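Local coordinates for putative cell adhesion protein (Bacteroides thetaiotaomicron, PDB 4DGU) that is a fimbrillin-like protein of the Bacteroides pilus family, probably serving as a pilus subunit or adhesin on the bacterial surface, and can bind zinc ions, at the interface of chains A and B. Numbering follows the deposited sequence. Chains: chain A/B, putative cell adhesion protein.

The interface of chains A and B. Residues chain A 200, 214-215, 218, 226; chain B 234, 239.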
loop_
_atom_site.group_PDB
_atom_site.type_symbol
_atom_site.label_atom_id
_atom_site.label_comp_id
_atom_site.label_asym_id
_atom_site.label_seq_id
_atom_site.Cartn_x
_atom_site.Cartn_y
_atom_site.Cartn_z
ATOM N N ILE A 200 5.610 19.375 1.743
ATOM C CA ILE A 200 5.852 20.000 0.456
ATOM C C ILE A 200 4.814 21.072 0.102
ATOM O O ILE A 200 5.147 22.000 -0.627
ATOM C CB ILE A 200 6.005 18.953 -0.690
ATOM C CG1 ILE A 200 4.775 18.069 -0.856
ATOM C CG2 ILE A 200 7.253 18.103 -0.494
ATOM C CD1 ILE A 200 4.513 17.659 -2.317
ATOM N N ALA A 214 2.424 14.917 2.243
ATOM C CA ALA A 214 2.162 13.598 1.697
ATOM C C ALA A 214 1.938 12.637 2.842
ATOM O O ALA A 214 2.609 12.726 3.869
ATOM C CB ALA A 214 3.320 13.145 0.818
ATOM N N VAL A 215 0.966 11.758 2.689
ATOM C CA VAL A 215 0.635 10.766 3.702
ATOM C C VAL A 215 1.484 9.528 3.503
ATOM O O VAL A 215 1.820 8.849 4.466
ATOM C CB VAL A 215 -0.878 10.416 3.730
ATOM C CG1 VAL A 215 -1.683 11.542 4.366
ATOM C CG2 VAL A 215 -1.422 10.082 2.328
ATOM N N LEU A 218 5.642 8.588 -2.528
ATOM C CA LEU A 218 5.164 8.665 -3.922
ATOM C C LEU A 218 6.331 8.813 -4.830
ATOM O O LEU A 218 6.896 9.894 -4.901
ATOM C CB LEU A 218 4.178 9.838 -4.142
ATOM C CG LEU A 218 2.886 9.853 -3.328
ATOM C CD1 LEU A 218 2.341 11.271 -3.215
ATOM C CD2 LEU A 218 1.846 8.928 -3.923
ATOM N N LEU A 226 -0.865 13.665 -9.410
ATOM C CA LEU A 226 -0.745 14.141 -8.047
ATOM C C LEU A 226 -1.998 14.900 -7.680
ATOM O O LEU A 226 -2.442 15.755 -8.435
ATOM C CB LEU A 226 0.500 15.044 -7.980
ATOM C CG LEU A 226 1.242 15.165 -6.648
ATOM C CD1 LEU A 226 1.639 13.760 -6.061
ATOM C CD2 LEU A 226 2.460 16.053 -6.833
ATOM N N PHE B 234 -0.736 18.250 8.156
ATOM C CA PHE B 234 -1.861 18.049 7.254
ATOM C C PHE B 234 -3.014 19.013 7.527
ATOM O O PHE B 234 -4.153 18.706 7.181
ATOM C CB PHE B 234 -2.323 16.594 7.380
ATOM C CG PHE B 234 -1.213 15.571 7.220
ATOM C CD1 PHE B 234 -0.817 15.146 5.962
ATOM C CD2 PHE B 234 -0.621 14.982 8.337
ATOM C CE1 PHE B 234 0.186 14.178 5.815
ATOM C CE2 PHE B 234 0.374 14.016 8.192
ATOM C CZ PHE B 234 0.761 13.604 6.929
ATOM N N ILE B 239 -1.669 15.337 0.329
ATOM C CA ILE B 239 -1.117 15.094 -1.004
ATOM C C ILE B 239 -1.163 13.587 -1.214
ATOM O O ILE B 239 -0.733 12.833 -0.351
ATOM C CB ILE B 239 0.298 15.712 -1.203
ATOM C CG1 ILE B 239 0.178 17.244 -1.332
ATOM C CG2 ILE B 239 0.962 15.172 -2.448
ATOM C CD1 ILE B 239 1.213 17.994 -0.637
#
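The C-terminal strand 237-242 of chain B lies against chain A, pairing in parallel with strand 209-214 through a beta bridge between A:Ala214 and B:Ile239. The side-chain contacts around this bridge are largely apolar; an aromatic ring also touches a backbone carbonyl. B:Ile239 is the central residue, with 44 Å² of its surface hidden by chain A, and its two branches diverge into chain A. CG1 stands beside the backbone N, anti to the carbonyl carbon (chi1 -73°), and carries CD1 to A:Ile200; CG2, anti to the backbone N, points to the leucines. The CD1 methyl of B:Ile239 meets CG1 of A:Ile200 at 3.6 Å and the terminal CD1 of the same residue at 3.7 Å, the two side chains meeting at a slant. A chi1 of 59° turns the CG1-CD1 arm of A:Ile200 towards this methyl. On the other branch, CG2 of B:Ile239 touches the CD1 methyl of A:Leu226 at 3.9 Å, while CD1 of A:Leu218 borders it more loosely at 4.2 Å. The base of the side chain rests on the bridge partner, CB of B:Ile239 lying 4.0 Å from CA of A:Ala214. B:Phe234, in the loop preceding the strand, makes a second contact. The A:Ala214 carbonyl comes in at the ring edge, its O 3.4 Å from CE1 of B:Phe234. The CG1 methyl of A:Val215 instead sits to one side of the ring plane, near the CD1-CE1 rim, 3.5 Å from CE1 of B:Phe234. Isoleucine thus packs on A:Ala214 and on aliphatic side chains from other segments of chain A, phenylalanine between a backbone carbonyl at its edge and a valine methyl over its side. A twin patch with the chains exchanged completes a two-fold exchange of C-terminal strands, which joins the subunits in the crystal; it may reflect, without proving, the strand-based assembly of pilus subunits.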